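Local structure of endoglucanase (Cryptopygus antarcticus, 5H4U) at residues T18-T24 / P200-Q206; N113-Q119 / K195-S201; W28-K32 / S71-N75. The protein hydrolyses internal beta-1,4-glucosidic linkages in carboxymethylcellulose, lichenan and barley beta-glucan, releasing mainly cellobiose, cellotriose and cellotetraose from carboxymethylcellulose. All blocks are in the same frame, centred on the assembly; numbering follows the deposited sequence.

Contact 1: residues T18-T24 / P200-Q206; sequences TSGSGVT and PSMKFTQ
Phe204, Thr18 and Thr24 bury the most surface where strand 19-24 runs antiparallel to strand 201-206, their axes 4.6 Å apart at closest and 145° between N-to-C directions. Phe204 pairs with Gly20, whose backbone angles call for glycine, through two hydrogen bonds, Gly20 N to Phe204 O (2.9 Å) and Phe204 N to Gly20 O (2.8 Å). Its ring, chi1 70° (p), folds back over the partner strand and takes Ser19 CA on its face, 4.3 Å from the centroid. Gly22 and Met202 form the next hydrogen-bonded pair (Gly22 N to Met202 O 2.9 Å, Met202 N to Gly22 O 3.0 Å); a CB on Gly22 would clash with Met202 CE as placed. Ser19-Thr205 and Ser21-Lys203 are non-hydrogen-bonded. At one end Thr18 O receives Gln206 N at 2.7 Å, and Thr18 OG1 is hydrogen-bonded to Gln97. At the other, Thr24 OG1 (chi1 p) donates a very short 2.5 Å hydrogen bond to Pro200 O. Strand 19-27 also pairs in parallel with 135-140, and 201-207 antiparallel with 106-111, within the family 45 double-psi beta-barrel.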
# COMPACT_ATOMS: atom_id res chain seq x y z
N THR A 18 -1.55 -10.01 -16.32
CA THR A 18 -1.77 -10.98 -15.26
C THR A 18 -3.17 -10.83 -14.71
O THR A 18 -3.68 -9.72 -14.55
CB THR A 18 -0.76 -10.78 -14.14
OG1 THR A 18 0.52 -10.48 -14.71
CG2 THR A 18 -0.65 -12.03 -13.28
N SER A 19 -3.80 -11.96 -14.43
CA SER A 19 -5.09 -11.90 -13.76
C SER A 19 -5.28 -13.21 -13.02
O SER A 19 -4.64 -14.22 -13.33
CB SER A 19 -6.23 -11.65 -14.74
OG SER A 19 -6.30 -12.71 -15.66
N GLY A 20 -6.14 -13.19 -12.01
CA GLY A 20 -6.44 -14.42 -11.31
C GLY A 20 -7.21 -14.14 -10.04
O GLY A 20 -7.86 -13.12 -9.92
N SER A 21 -7.17 -15.10 -9.13
CA SER A 21 -7.80 -15.00 -7.83
C SER A 21 -6.73 -14.76 -6.78
O SER A 21 -5.57 -15.18 -6.96
CB SER A 21 -8.58 -16.27 -7.53
OG SER A 21 -9.73 -16.33 -8.36
N GLY A 22 -7.09 -14.10 -5.69
CA GLY A 22 -6.07 -13.87 -4.69
C GLY A 22 -6.66 -13.53 -3.35
O GLY A 22 -7.88 -13.37 -3.18
N VAL A 23 -5.76 -13.41 -2.38
CA VAL A 23 -6.13 -13.00 -1.04
C VAL A 23 -5.45 -11.67 -0.73
O VAL A 23 -4.47 -11.27 -1.37
CB VAL A 23 -5.71 -14.08 -0.01
CG1 VAL A 23 -6.40 -15.40 -0.33
CG2 VAL A 23 -4.21 -14.27 -0.05
N THR A 24 -6.00 -10.95 0.24
CA THR A 24 -5.47 -9.64 0.61
C THR A 24 -5.15 -9.62 2.10
O THR A 24 -5.52 -10.52 2.85
CB THR A 24 -6.44 -8.50 0.22
OG1 THR A 24 -7.68 -8.62 0.93
CG2 THR A 24 -6.70 -8.50 -1.31
N PRO A 200 -10.38 -9.60 2.75
CA PRO A 200 -11.32 -9.95 1.68
C PRO A 200 -10.54 -10.62 0.58
O PRO A 200 -9.42 -10.22 0.25
CB PRO A 200 -11.90 -8.61 1.26
CG PRO A 200 -10.85 -7.62 1.62
CD PRO A 200 -10.26 -8.15 2.90
N SER A 201 -11.10 -11.71 0.06
CA SER A 201 -10.60 -12.35 -1.14
C SER A 201 -11.10 -11.61 -2.38
O SER A 201 -12.07 -10.84 -2.33
CB SER A 201 -11.07 -13.79 -1.16
OG SER A 201 -10.59 -14.42 0.00
N MET A 202 -10.45 -11.87 -3.52
CA MET A 202 -10.87 -11.13 -4.70
C MET A 202 -10.46 -11.92 -5.94
O MET A 202 -9.72 -12.90 -5.87
CB MET A 202 -10.28 -9.71 -4.70
CG MET A 202 -8.75 -9.58 -4.56
SD MET A 202 -7.94 -10.27 -5.98
CE MET A 202 -6.26 -10.08 -5.59
N LYS A 203 -10.96 -11.45 -7.08
CA LYS A 203 -10.39 -11.74 -8.39
C LYS A 203 -9.82 -10.44 -8.93
O LYS A 203 -10.30 -9.36 -8.59
CB LYS A 203 -11.45 -12.35 -9.33
CG LYS A 203 -12.75 -11.59 -9.33
CD LYS A 203 -13.81 -12.13 -10.30
CE LYS A 203 -15.20 -11.53 -9.98
NZ LYS A 203 -15.72 -10.54 -11.01
N PHE A 204 -8.77 -10.51 -9.74
CA PHE A 204 -8.06 -9.32 -10.17
C PHE A 204 -7.62 -9.45 -11.61
O PHE A 204 -7.37 -10.54 -12.11
CB PHE A 204 -6.82 -9.04 -9.29
CG PHE A 204 -5.68 -10.02 -9.47
CD1 PHE A 204 -5.71 -11.25 -8.83
CD2 PHE A 204 -4.57 -9.69 -10.23
CE1 PHE A 204 -4.65 -12.16 -8.98
CE2 PHE A 204 -3.49 -10.60 -10.38
CZ PHE A 204 -3.54 -11.83 -9.75
N THR A 205 -7.41 -8.30 -12.22
CA THR A 205 -6.87 -8.23 -13.57
C THR A 205 -5.94 -7.04 -13.67
O THR A 205 -6.21 -5.97 -13.10
CB THR A 205 -8.00 -8.11 -14.59
OG1 THR A 205 -8.98 -9.11 -14.31
CG2 THR A 205 -7.46 -8.27 -16.03
N GLN A 206 -4.83 -7.24 -14.36
CA GLN A 206 -3.89 -6.16 -14.55
C GLN A 206 -4.52 -5.14 -15.49
O GLN A 206 -5.27 -5.49 -16.40
CB GLN A 206 -2.57 -6.69 -15.08
CG GLN A 206 -1.62 -5.64 -15.58
CD GLN A 206 -0.17 -6.13 -15.68
OE1 GLN A 206 0.74 -5.49 -15.19
NE2 GLN A 206 0.02 -7.28 -16.30

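Contact 2: residues N113-Q119 / K195-S201; sequences NTAISGQ and KNADNPS
This is a loop-to-loop contact at the edge of the barrel, joining the connection between strands 106-111 and 120-128 to the one leading from helix 184-191 into strand 201-207. Neither segment is regular. Residues 113-119 fold through a type I turn from Thr114 to Ser117 (Ser117 N to Thr114 O 3.1 Å) and then a type II turn from Ile116 to Gln119 (Gln119 N to Ile116 O 3.0 Å); Gly118, with phi 94°, takes a backbone conformation that calls for glycine. Thr114, chi1 64° (p), closes an ST turn, its OG1 accepting from Ile116 N at 3.0 Å. CA atoms lie nearest at Asn113-Ser201 (5.7 Å), Thr114-Pro200 (5.5 Å) and Ile116-Lys195 (6.7 Å).

The strongest polar link is Ser201 N to Asn113 OD1, 2.6 Å, with Asn113 at chi1 76° (p). Between the loops, Ile116, chi1 p and chi2 t, directs CD1 to Ala197 CB (3.7 Å) and Pro200 CG (3.9 Å), and its CG2 lies 3.6 Å from Lys195 CB. Thr114 CG2 packs 3.7 Å from Pro200 CB. The extended Lys195 side chain runs past Ala115, its CD 4.0 Å from Ala115 CB, and NZ makes a weak 3.5 Å hydrogen bond to Ala115 O.

Phe194 and Phe111 add to the apolar cluster around Ile116 and Pro200, and Asp198 forms a salt bridge with Arg26 of strand 19-27. The loops thus meet just beyond strands 106-111 and 201-207, which pair antiparallel in the sheet.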
# COMPACT_ATOMS: atom_id res chain seq x y z
N ASN A 113 -15.63 -11.79 -1.19
CA ASN A 113 -16.21 -12.49 -0.05
C ASN A 113 -16.48 -11.71 1.23
O ASN A 113 -16.83 -12.36 2.23
CB ASN A 113 -15.36 -13.70 0.35
CG ASN A 113 -14.13 -13.31 1.11
OD1 ASN A 113 -13.53 -12.27 0.87
ND2 ASN A 113 -13.77 -14.11 2.08
N THR A 114 -16.33 -10.40 1.33
CA THR A 114 -16.77 -9.94 2.65
C THR A 114 -18.00 -9.06 2.56
O THR A 114 -18.81 -9.20 1.64
CB THR A 114 -15.69 -9.15 3.39
OG1 THR A 114 -15.40 -7.95 2.67
CG2 THR A 114 -14.43 -10.00 3.62
N ALA A 115 -18.17 -8.18 3.52
CA ALA A 115 -19.21 -7.18 3.37
C ALA A 115 -18.93 -6.27 2.18
O ALA A 115 -19.84 -5.56 1.74
CB ALA A 115 -19.35 -6.37 4.66
N ILE A 116 -17.70 -6.24 1.66
CA ILE A 116 -17.36 -5.43 0.49
C ILE A 116 -17.33 -6.28 -0.79
O ILE A 116 -16.75 -5.87 -1.79
CB ILE A 116 -16.05 -4.66 0.68
CG1 ILE A 116 -14.86 -5.61 0.76
CG2 ILE A 116 -16.11 -3.84 1.93
CD1 ILE A 116 -13.53 -4.91 0.89
N SER A 117 -17.91 -7.48 -0.74
CA SER A 117 -18.04 -8.34 -1.92
C SER A 117 -18.75 -7.62 -3.05
O SER A 117 -19.79 -6.99 -2.85
CB SER A 117 -18.81 -9.61 -1.56
OG SER A 117 -18.78 -10.54 -2.62
N GLY A 118 -18.17 -7.70 -4.25
CA GLY A 118 -18.70 -7.00 -5.39
C GLY A 118 -18.07 -5.65 -5.64
O GLY A 118 -18.17 -5.13 -6.76
N GLN A 119 -17.44 -5.06 -4.63
CA GLN A 119 -16.81 -3.76 -4.76
C GLN A 119 -15.47 -3.89 -5.48
O GLN A 119 -14.84 -4.95 -5.53
CB GLN A 119 -16.61 -3.09 -3.39
CG GLN A 119 -17.89 -2.88 -2.59
CD GLN A 119 -17.65 -2.16 -1.27
OE1 GLN A 119 -16.72 -1.36 -1.14
NE2 GLN A 119 -18.50 -2.43 -0.27
N LYS A 195 -15.23 -0.98 4.96
CA LYS A 195 -16.15 -1.66 5.88
C LYS A 195 -15.44 -2.53 6.89
O LYS A 195 -16.04 -3.47 7.42
CB LYS A 195 -17.19 -2.48 5.13
CG LYS A 195 -18.30 -1.65 4.59
CD LYS A 195 -19.29 -2.45 3.78
CE LYS A 195 -20.09 -1.55 2.88
NZ LYS A 195 -20.99 -2.32 2.04
N ASN A 196 -14.18 -2.22 7.19
CA ASN A 196 -13.34 -3.03 8.07
C ASN A 196 -13.39 -4.51 7.71
O ASN A 196 -13.21 -5.38 8.56
CB ASN A 196 -13.74 -2.79 9.52
CG ASN A 196 -12.72 -3.32 10.50
OD1 ASN A 196 -11.53 -3.46 10.18
ND2 ASN A 196 -13.18 -3.58 11.72
N ALA A 197 -13.52 -4.80 6.42
CA ALA A 197 -13.45 -6.16 5.91
C ALA A 197 -12.17 -6.81 6.37
O ALA A 197 -11.11 -6.18 6.41
CB ALA A 197 -13.50 -6.15 4.38
N ASP A 198 -12.27 -8.08 6.74
CA ASP A 198 -11.14 -8.84 7.27
C ASP A 198 -10.61 -9.76 6.18
O ASP A 198 -11.23 -10.79 5.88
CB ASP A 198 -11.58 -9.61 8.50
CG ASP A 198 -10.43 -10.11 9.32
OD1 ASP A 198 -9.28 -9.64 9.11
OD2 ASP A 198 -10.69 -10.95 10.20
N ASN A 199 -9.46 -9.42 5.60
CA ASN A 199 -8.83 -10.22 4.55
C ASN A 199 -9.83 -10.58 3.45
O ASN A 199 -10.13 -11.76 3.25
CB ASN A 199 -8.21 -11.50 5.10
CG ASN A 199 -7.15 -11.26 6.11
OD1 ASN A 199 -6.61 -10.17 6.22
ND2 ASN A 199 -6.79 -12.33 6.83
N PRO A 200 -10.38 -9.60 2.75
CA PRO A 200 -11.32 -9.95 1.68
C PRO A 200 -10.54 -10.62 0.58
O PRO A 200 -9.42 -10.22 0.25
CB PRO A 200 -11.90 -8.61 1.26
CG PRO A 200 -10.85 -7.62 1.62
CD PRO A 200 -10.26 -8.15 2.90
N SER A 201 -11.10 -11.71 0.06
CA SER A 201 -10.60 -12.35 -1.14
C SER A 201 -11.10 -11.61 -2.38
O SER A 201 -12.07 -10.84 -2.33
CB SER A 201 -11.07 -13.79 -1.16
OG SER A 201 -10.59 -14.42 0.00

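Contact 3: residues W28-K32 / S71-N75; sequences WDCCK and SYVCN
Two irregular segments cross here with end-to-end directions 130° apart, and their closest CA pair is Lys32-Tyr72 at 4.7 Å. Direct hydrogen bonding is slight: Val73 N gives a weak hydrogen bond to Cys30 O, 3.3 Å long but nearly straight at 167°. That carbonyl also sits at the edge of the Tyr72 ring, Cys30 O to Tyr72 CD1 3.5 Å.

Apolar packing centres on Val73, chi1 58° (p), whose CG1 lies 3.8 Å from Trp28 CZ2; Met140 of strand 135-140 touches both side chains.

One water accepts from Lys32 NZ (2.7 Å) and Ser71 OG (2.8 Å), bridging the segments at their other end. Lys32 NZ is also hydrogen-bonded to Ser60 O and Ser36 O, and the lysine makes a cation-pi contact with Trp37.

Covalent links run outward through Cys30-Cys152, Cys31-Cys66 and Cys74-Cys50. Within 28-32, Cys30 has positive phi (70°), and Asp29, chi1 64° (p), forms an Asx turn, OD1 accepting from Cys31 N at 3.0 Å. Asp29, the probable nucleophile, does not touch 71-75 but immediately precedes Cys30 and Cys31, each in its own disulfide, so the crossing lies beside the probable active site of this family 45 enzyme.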
# COMPACT_ATOMS: atom_id res chain seq x y z
N TRP A 28 0.42 -1.14 7.31
CA TRP A 28 1.02 0.18 7.14
C TRP A 28 2.19 0.24 8.12
O TRP A 28 2.03 0.60 9.29
CB TRP A 28 0.05 1.31 7.39
CG TRP A 28 0.59 2.63 6.99
CD1 TRP A 28 1.45 3.42 7.70
CD2 TRP A 28 0.29 3.33 5.79
NE1 TRP A 28 1.71 4.58 7.00
CE2 TRP A 28 1.01 4.55 5.83
CE3 TRP A 28 -0.51 3.05 4.68
CZ2 TRP A 28 0.96 5.47 4.79
CZ3 TRP A 28 -0.57 3.97 3.66
CH2 TRP A 28 0.16 5.17 3.72
N ASP A 29 3.36 -0.12 7.63
CA ASP A 29 4.57 -0.11 8.42
C ASP A 29 5.39 1.15 8.20
O ASP A 29 6.46 1.28 8.78
CB ASP A 29 5.40 -1.36 8.13
CG ASP A 29 5.89 -1.43 6.69
OD1 ASP A 29 5.66 -0.47 5.92
OD2 ASP A 29 6.47 -2.48 6.33
N CYS A 30 4.92 2.07 7.35
CA CYS A 30 5.57 3.35 7.11
C CYS A 30 6.88 3.24 6.34
O CYS A 30 7.54 4.27 6.13
CB CYS A 30 5.86 4.10 8.42
SG CYS A 30 4.43 4.60 9.40
N CYS A 31 7.31 2.04 5.92
CA CYS A 31 8.66 1.90 5.40
C CYS A 31 8.75 2.36 3.95
O CYS A 31 7.76 2.37 3.21
CB CYS A 31 9.10 0.45 5.44
SG CYS A 31 9.02 -0.29 7.03
N LYS A 32 9.97 2.68 3.53
CA LYS A 32 10.15 3.02 2.13
C LYS A 32 9.88 1.77 1.30
O LYS A 32 10.50 0.72 1.54
CB LYS A 32 11.57 3.54 1.89
CG LYS A 32 11.97 3.62 0.44
CD LYS A 32 13.46 3.89 0.26
CE LYS A 32 13.89 3.64 -1.20
NZ LYS A 32 14.20 4.84 -2.03
N SER A 71 14.03 7.97 4.97
CA SER A 71 13.02 8.00 3.91
C SER A 71 11.80 7.16 4.29
O SER A 71 11.93 6.03 4.75
CB SER A 71 13.62 7.49 2.61
OG SER A 71 12.62 7.20 1.68
N TYR A 72 10.60 7.69 4.04
CA TYR A 72 9.35 7.04 4.45
C TYR A 72 8.35 7.00 3.30
O TYR A 72 8.57 7.60 2.24
CB TYR A 72 8.73 7.73 5.67
CG TYR A 72 9.63 7.67 6.88
CD1 TYR A 72 9.54 6.61 7.77
CD2 TYR A 72 10.60 8.62 7.09
CE1 TYR A 72 10.37 6.52 8.85
CE2 TYR A 72 11.44 8.54 8.16
CZ TYR A 72 11.31 7.49 9.05
OH TYR A 72 12.15 7.40 10.13
N VAL A 73 7.25 6.27 3.51
CA VAL A 73 6.15 6.30 2.55
C VAL A 73 5.42 7.64 2.66
O VAL A 73 5.29 8.22 3.74
CB VAL A 73 5.19 5.11 2.75
CG1 VAL A 73 4.64 5.10 4.14
CG2 VAL A 73 4.05 5.16 1.71
N CYS A 74 4.91 8.12 1.52
CA CYS A 74 4.31 9.45 1.47
C CYS A 74 2.85 9.42 1.92
O CYS A 74 2.11 8.46 1.66
CB CYS A 74 4.41 10.00 0.04
SG CYS A 74 6.13 10.31 -0.60
N ASN A 75 2.43 10.50 2.60
CA ASN A 75 1.04 10.63 3.04
C ASN A 75 0.12 10.45 1.84
O ASN A 75 -1.00 9.93 1.96
CB ASN A 75 0.81 12.00 3.67
CG ASN A 75 1.54 12.17 5.00
OD1 ASN A 75 1.66 11.23 5.76
ND2 ASN A 75 2.01 13.38 5.28
O HOH W 1 14.27 7.06 -0.54

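Overall arrangement
Contacts 1 and 2 form one continuous region: they share Pro200 and Ser201, their centres are 13 Å apart, and Thr24 O comes within 3.6 Å of Asn199 OD1. Contact 3 lies across the chain's centre from both, its centre 24 Å from that of contact 1 and 25 Å from that of contact 2. Strand 19-27 connects the two sides, leading from contact 1 into 28-32, where Asp29, the inferred nucleophile, sits. Asp138, the inferred proton donor on strand 135-140, is near residues of all three contacts: its side chain is about 7 Å from that of Thr24, about 8 Å from that of Asn199 and about 10 Å from that of Trp28.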